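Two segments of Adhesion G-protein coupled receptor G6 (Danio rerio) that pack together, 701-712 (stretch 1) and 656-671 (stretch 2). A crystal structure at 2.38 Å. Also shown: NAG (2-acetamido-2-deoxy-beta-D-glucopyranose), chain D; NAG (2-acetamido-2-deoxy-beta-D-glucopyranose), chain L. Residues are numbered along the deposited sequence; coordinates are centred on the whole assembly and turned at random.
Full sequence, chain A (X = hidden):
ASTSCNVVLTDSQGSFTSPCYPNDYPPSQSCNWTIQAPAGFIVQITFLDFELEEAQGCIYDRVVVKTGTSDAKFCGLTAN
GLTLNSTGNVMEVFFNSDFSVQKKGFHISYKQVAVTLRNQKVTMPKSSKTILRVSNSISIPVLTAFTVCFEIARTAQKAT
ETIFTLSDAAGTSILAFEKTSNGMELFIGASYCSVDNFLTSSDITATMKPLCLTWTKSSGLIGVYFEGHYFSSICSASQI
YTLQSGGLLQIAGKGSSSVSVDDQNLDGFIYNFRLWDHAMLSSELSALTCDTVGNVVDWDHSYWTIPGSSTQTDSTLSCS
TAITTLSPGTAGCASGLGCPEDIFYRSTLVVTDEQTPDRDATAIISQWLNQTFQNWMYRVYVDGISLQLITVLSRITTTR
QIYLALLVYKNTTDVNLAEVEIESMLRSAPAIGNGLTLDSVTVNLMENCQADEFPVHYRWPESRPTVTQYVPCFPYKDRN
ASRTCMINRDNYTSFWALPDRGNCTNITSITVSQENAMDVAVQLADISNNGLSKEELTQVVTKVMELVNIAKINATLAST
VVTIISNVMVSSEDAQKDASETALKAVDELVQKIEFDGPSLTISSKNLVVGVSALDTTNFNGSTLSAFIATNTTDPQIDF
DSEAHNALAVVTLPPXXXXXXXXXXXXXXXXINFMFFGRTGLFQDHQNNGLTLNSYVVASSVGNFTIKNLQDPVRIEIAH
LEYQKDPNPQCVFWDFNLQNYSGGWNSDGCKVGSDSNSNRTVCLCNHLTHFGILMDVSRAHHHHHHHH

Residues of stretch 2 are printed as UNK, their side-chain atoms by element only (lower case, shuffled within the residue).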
# COMPACT_ATOMS: atom_id res chain seq x y z
N SER A 701 -49.41 4.14 -8.40
CA SER A 701 -50.45 3.12 -8.39
C SER A 701 -51.07 3.10 -7.01
O SER A 701 -50.57 3.73 -6.07
CB SER A 701 -49.91 1.72 -8.73
OG SER A 701 -49.19 1.18 -7.63
N VAL A 702 -52.17 2.35 -6.88
CA VAL A 702 -52.81 2.19 -5.58
C VAL A 702 -52.89 0.73 -5.17
O VAL A 702 -53.60 0.41 -4.22
CB VAL A 702 -54.20 2.82 -5.56
CG1 VAL A 702 -54.10 4.32 -5.51
CG2 VAL A 702 -54.93 2.39 -6.79
N GLY A 703 -52.21 -0.16 -5.88
CA GLY A 703 -52.17 -1.54 -5.45
C GLY A 703 -51.64 -2.41 -6.56
O GLY A 703 -51.07 -1.91 -7.53
N ASN A 704 -51.91 -3.71 -6.44
CA ASN A 704 -51.49 -4.72 -7.41
C ASN A 704 -52.31 -4.72 -8.72
O ASN A 704 -52.17 -5.65 -9.52
CB ASN A 704 -51.55 -6.10 -6.75
CG ASN A 704 -50.52 -7.04 -7.31
OD1 ASN A 704 -49.68 -6.62 -8.11
ND2 ASN A 704 -50.58 -8.32 -6.93
N PHE A 705 -53.13 -3.70 -8.98
CA PHE A 705 -54.03 -3.67 -10.13
C PHE A 705 -54.10 -2.24 -10.66
O PHE A 705 -53.87 -1.28 -9.91
CB PHE A 705 -55.43 -4.19 -9.75
CG PHE A 705 -56.28 -3.20 -9.02
CD1 PHE A 705 -55.98 -2.83 -7.71
CD2 PHE A 705 -57.39 -2.64 -9.64
CE1 PHE A 705 -56.74 -1.91 -7.03
CE2 PHE A 705 -58.18 -1.72 -8.98
CZ PHE A 705 -57.85 -1.36 -7.66
N THR A 706 -54.41 -2.11 -11.94
CA THR A 706 -54.51 -0.81 -12.61
C THR A 706 -55.96 -0.35 -12.66
O THR A 706 -56.83 -1.11 -13.09
CB THR A 706 -53.93 -0.87 -14.03
OG1 THR A 706 -52.69 -1.59 -14.00
CG2 THR A 706 -53.68 0.52 -14.59
N ILE A 707 -56.22 0.88 -12.22
CA ILE A 707 -57.55 1.46 -12.31
C ILE A 707 -57.67 2.06 -13.70
O ILE A 707 -56.85 2.90 -14.06
CB ILE A 707 -57.76 2.54 -11.25
CG1 ILE A 707 -57.55 1.96 -9.84
CG2 ILE A 707 -59.13 3.16 -11.44
CD1 ILE A 707 -58.03 2.88 -8.74
N LYS A 708 -58.68 1.64 -14.47
CA LYS A 708 -58.77 1.98 -15.88
C LYS A 708 -60.03 2.78 -16.14
O LYS A 708 -60.98 2.74 -15.34
CB LYS A 708 -58.77 0.74 -16.77
CG LYS A 708 -57.44 0.03 -16.78
CD LYS A 708 -57.37 -1.10 -17.79
CE LYS A 708 -56.05 -1.85 -17.64
NZ LYS A 708 -55.97 -3.10 -18.48
N ASN A 709 -60.01 3.52 -17.28
CA ASN A 709 -61.18 4.20 -17.86
C ASN A 709 -61.85 5.17 -16.89
O ASN A 709 -63.05 5.08 -16.64
CB ASN A 709 -62.20 3.20 -18.42
CG ASN A 709 -61.76 2.58 -19.77
OD1 ASN A 709 -61.47 3.28 -20.75
ND2 ASN A 709 -61.73 1.25 -19.82
N LEU A 710 -61.04 6.04 -16.29
CA LEU A 710 -61.56 6.99 -15.31
C LEU A 710 -62.42 8.06 -16.00
O LEU A 710 -62.26 8.37 -17.18
CB LEU A 710 -60.42 7.64 -14.53
CG LEU A 710 -59.53 6.78 -13.63
CD1 LEU A 710 -58.13 7.35 -13.56
CD2 LEU A 710 -60.14 6.69 -12.23
N GLN A 711 -63.36 8.63 -15.24
CA GLN A 711 -64.19 9.70 -15.78
C GLN A 711 -63.51 11.06 -15.64
O GLN A 711 -63.69 11.94 -16.49
CB GLN A 711 -65.56 9.69 -15.10
CG GLN A 711 -66.59 10.71 -15.61
CD GLN A 711 -67.46 11.23 -14.48
OE1 GLN A 711 -68.15 10.45 -13.81
NE2 GLN A 711 -67.40 12.54 -14.22
N ASP A 712 -62.72 11.24 -14.57
CA ASP A 712 -61.85 12.41 -14.38
C ASP A 712 -60.41 11.96 -14.35
O ASP A 712 -60.07 11.04 -13.59
CB ASP A 712 -62.18 13.15 -13.09
CG ASP A 712 -63.64 13.44 -12.94
OD1 ASP A 712 -64.17 13.16 -11.85
OD2 ASP A 712 -64.25 13.94 -13.92
N UNK A 656 -62.66 11.31 -7.68
CA UNK A 656 -63.45 10.22 -8.25
C UNK A 656 -62.60 9.06 -8.73
O UNK A 656 -62.98 8.39 -9.70
c UNK A 656 -64.29 10.77 -9.40
o UNK A 656 -63.42 11.35 -10.38
c UNK A 656 -65.26 11.81 -8.90
N UNK A 657 -61.44 8.80 -8.10
CA UNK A 657 -60.53 7.76 -8.59
C UNK A 657 -61.07 6.37 -8.31
O UNK A 657 -60.98 5.48 -9.17
c UNK A 657 -59.14 7.93 -7.95
c UNK A 657 -57.04 6.79 -7.16
c UNK A 657 -58.10 6.82 -8.20
c UNK A 657 -57.48 6.96 -9.58
N UNK A 658 -61.71 6.17 -7.16
CA UNK A 658 -62.24 4.87 -6.77
C UNK A 658 -63.73 4.74 -7.04
O UNK A 658 -64.37 3.85 -6.48
c UNK A 658 -60.58 5.09 -4.82
c UNK A 658 -60.53 5.11 -3.29
c UNK A 658 -61.95 4.62 -5.30
c UNK A 658 -59.48 4.20 -5.39
N UNK A 659 -64.29 5.61 -7.89
CA UNK A 659 -65.74 5.71 -8.04
C UNK A 659 -66.33 4.53 -8.81
O UNK A 659 -67.35 3.96 -8.40
n UNK A 659 -67.53 8.24 -11.69
c UNK A 659 -67.37 7.09 -9.54
c UNK A 659 -66.08 7.05 -8.72
c UNK A 659 -67.49 8.38 -10.36
o UNK A 659 -67.56 9.47 -9.80
N UNK A 660 -65.68 4.13 -9.91
CA UNK A 660 -66.17 3.01 -10.72
C UNK A 660 -65.53 1.69 -10.34
O UNK A 660 -65.42 0.80 -11.19
n UNK A 660 -67.96 4.38 -13.05
o UNK A 660 -66.12 5.62 -12.71
c UNK A 660 -66.69 4.54 -12.68
c UNK A 660 -65.96 3.30 -12.21
N UNK A 661 -65.10 1.53 -9.09
CA UNK A 661 -64.47 0.30 -8.63
C UNK A 661 -65.50 -0.56 -7.91
O UNK A 661 -66.34 -0.04 -7.17
c UNK A 661 -63.30 0.59 -7.69
c UNK A 661 -60.88 0.89 -7.24
c UNK A 661 -61.60 0.06 -9.45
c UNK A 661 -61.95 0.96 -8.30
N UNK A 662 -65.41 -1.87 -8.11
CA UNK A 662 -66.22 -2.81 -7.35
C UNK A 662 -65.76 -2.84 -5.90
O UNK A 662 -64.64 -2.46 -5.57
c UNK A 662 -66.12 -4.21 -7.93
o UNK A 662 -64.84 -4.74 -7.62
N UNK A 663 -66.64 -3.34 -5.02
CA UNK A 663 -66.30 -3.48 -3.60
C UNK A 663 -65.22 -4.52 -3.37
O UNK A 663 -64.47 -4.42 -2.39
c UNK A 663 -68.03 -2.80 -1.81
c UNK A 663 -69.07 -3.45 -0.92
c UNK A 663 -67.52 -3.86 -2.77
c UNK A 663 -68.61 -1.62 -2.60
N UNK A 664 -65.14 -5.54 -4.23
CA UNK A 664 -64.02 -6.47 -4.19
C UNK A 664 -62.70 -5.77 -4.52
O UNK A 664 -61.68 -6.05 -3.89
c UNK A 664 -64.26 -7.62 -5.17
o UNK A 664 -63.02 -8.07 -5.71
N UNK A 665 -62.71 -4.85 -5.49
CA UNK A 665 -61.48 -4.14 -5.82
C UNK A 665 -61.16 -3.07 -4.79
O UNK A 665 -59.99 -2.86 -4.47
c UNK A 665 -61.56 -3.54 -7.23
n UNK A 665 -61.18 -4.27 -10.75
o UNK A 665 -63.16 -3.72 -9.81
c UNK A 665 -61.99 -4.14 -9.70
c UNK A 665 -61.41 -4.57 -8.35
N UNK A 666 -62.18 -2.42 -4.22
CA UNK A 666 -61.94 -1.29 -3.33
C UNK A 666 -61.42 -1.71 -1.96
O UNK A 666 -60.85 -0.88 -1.24
c UNK A 666 -63.22 -0.44 -3.27
c UNK A 666 -62.91 1.00 -2.86
c UNK A 666 -64.26 -1.02 -2.34
c UNK A 666 -63.74 1.98 -3.64
N UNK A 667 -61.56 -2.98 -1.59
CA UNK A 667 -60.97 -3.47 -0.36
C UNK A 667 -59.54 -3.94 -0.56
O UNK A 667 -58.83 -4.15 0.42
o UNK A 667 -65.28 -4.44 1.22
c UNK A 667 -64.19 -4.92 0.84
c UNK A 667 -61.79 -4.61 0.23
c UNK A 667 -62.93 -4.14 1.11
o UNK A 667 -64.08 -6.03 0.25
N UNK A 668 -59.10 -4.11 -1.80
CA UNK A 668 -57.69 -4.36 -2.06
C UNK A 668 -56.88 -3.07 -2.21
O UNK A 668 -55.73 -3.13 -2.65
c UNK A 668 -58.44 -7.30 -4.51
n UNK A 668 -59.51 -9.29 -5.69
c UNK A 668 -57.55 -5.24 -3.31
c UNK A 668 -58.34 -6.55 -3.19
c UNK A 668 -59.39 -8.51 -4.41
N UNK A 669 -57.46 -1.92 -1.86
CA UNK A 669 -56.79 -0.63 -1.99
C UNK A 669 -56.41 -0.16 -0.59
O UNK A 669 -57.27 0.23 0.21
c UNK A 669 -57.00 1.75 -2.74
c UNK A 669 -57.67 0.39 -2.72
c UNK A 669 -57.95 -0.08 -4.14
N UNK A 670 -55.12 -0.23 -0.30
CA UNK A 670 -54.57 0.15 0.99
C UNK A 670 -53.65 1.35 0.92
O UNK A 670 -53.52 2.07 1.92
c UNK A 670 -53.73 -1.00 1.60
o UNK A 670 -54.45 -2.22 1.71
N UNK A 671 -52.98 1.56 -0.21
CA UNK A 671 -51.79 2.39 -0.26
C UNK A 671 -51.82 3.26 -1.48
O UNK A 671 -52.55 3.00 -2.43
c UNK A 671 -49.80 -0.59 0.64
c UNK A 671 -50.51 1.55 -0.31
c UNK A 671 -50.16 0.83 0.95
n UNK A 671 -47.10 -1.50 0.86
n UNK A 671 -47.51 -2.26 2.98
c UNK A 671 -47.94 -1.67 1.87
n UNK A 671 -49.20 -1.25 1.80
C1 NAG D . -68.71 5.52 -13.53
C2 NAG D . -69.23 5.31 -14.96
C3 NAG D . -70.08 6.52 -15.42
C4 NAG D . -71.16 6.86 -14.40
C5 NAG D . -70.55 7.09 -13.03
C6 NAG D . -71.58 7.39 -11.96
C7 NAG D . -67.67 3.85 -16.19
C8 NAG D . -66.54 3.79 -17.18
N2 NAG D . -68.14 5.07 -15.89
O3 NAG D . -70.70 6.23 -16.67
O4 NAG D . -71.89 8.02 -14.81
O5 NAG D . -69.83 5.91 -12.63
O6 NAG D . -71.82 6.30 -11.07
O7 NAG D . -68.12 2.83 -15.66
C1 NAG L . -49.60 -9.27 -7.44
C2 NAG L . -48.83 -9.99 -6.33
C3 NAG L . -47.72 -10.84 -6.93
C4 NAG L . -48.28 -11.83 -7.96
C5 NAG L . -49.12 -11.10 -9.02
C6 NAG L . -49.85 -12.05 -9.95
C7 NAG L . -48.35 -9.24 -4.04
C8 NAG L . -47.78 -8.14 -3.20
N2 NAG L . -48.30 -9.04 -5.36
O3 NAG L . -47.03 -11.55 -5.90
O4 NAG L . -47.22 -12.53 -8.60
O5 NAG L . -50.12 -10.26 -8.41
O6 NAG L . -51.03 -11.46 -10.48
O7 NAG L . -48.83 -10.26 -3.54
O HOH W 1 -62.72 9.18 -12.16
O HOH W 2 -53.53 -4.48 -4.28

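Position 656 carries one carbon bearing an oxygen and a carbon, the fork of threonine; its oxygen lies 2.4 Å from Asp 712 OD1. As Thr 656, it donates through OG1 in a very short hydrogen bond. Position 657 has four carbons forked at the second; one terminal carbon sits 3.8 Å from Leu 710 CD2 and the fork 4.0 Å from Ile 707 CD1. This is Leu 657. Position 658 repeats that pattern, a terminal carbon 3.9 Å from Ile 707 CD1: Leu 658.

Position 659 has three carbons, the third carrying oxygen and nitrogen, so Gln 659. Its NE2 donates to Gln 711 OE1 at 3.1 Å with an angle of 165°, close to linear. Position 660 is one carbon shorter with the same ending, and its nitrogen is 1.4 Å from C1 of NAG (chain D), a covalent bond that identifies a glycosylated Asn 660. Position 661 has four carbons forked at the second, one tip 3.8 Å from both Phe 705 CZ and Ile 707 CD1: Leu 661, closing the type I turn begun at Leu 658.

Position 662, one carbon then oxygen, touches nothing on stretch 1 and is Ser 662. Its OG accepts from the backbone N of position 665 at 3.0 Å, capping the short helix. Position 663, four carbons forked at the second, is Leu 663, and position 664, carbon then oxygen, is Ser 664; both are out of reach. Position 665 has three carbons ending in oxygen and nitrogen, its CB 4.2 Å from Phe 705 CE2: Gln 665.

Position 666, forked at the first carbon with one arm two carbons long, is Ile 666, pointing away. Position 667, three carbons ending in two oxygens, is Glu 667, also remote. Position 668, four carbons in a row ending in nitrogen, is Lys 668; water 2 links its O (3.1 Å) to Asn 704 N (2.8 Å). Position 669, one carbon carrying two, puts a methyl 3.6 Å from Phe 705 CE1: Val 669. Position 670, carbon then oxygen, is Ser 670. Position 671, three carbons, a nitrogen, then a carbon bearing two nitrogens, is Arg 671, whose O lies 3.3 Å from Val 702 CA in a CA-H...O contact.

The contact, burying 706 Å², is mainly apolar: Val 702, Phe 705, Ile 707 and Leu 710 pack against Leu 657, Leu 658, Leu 661 and Val 669, which meets the Phe 705 ring at its edge. Two side-chain hydrogen bonds secure the Gln 711–Asp 712 end.

Stretch 2 656-671: TLLQNLSLSQIEKVSR
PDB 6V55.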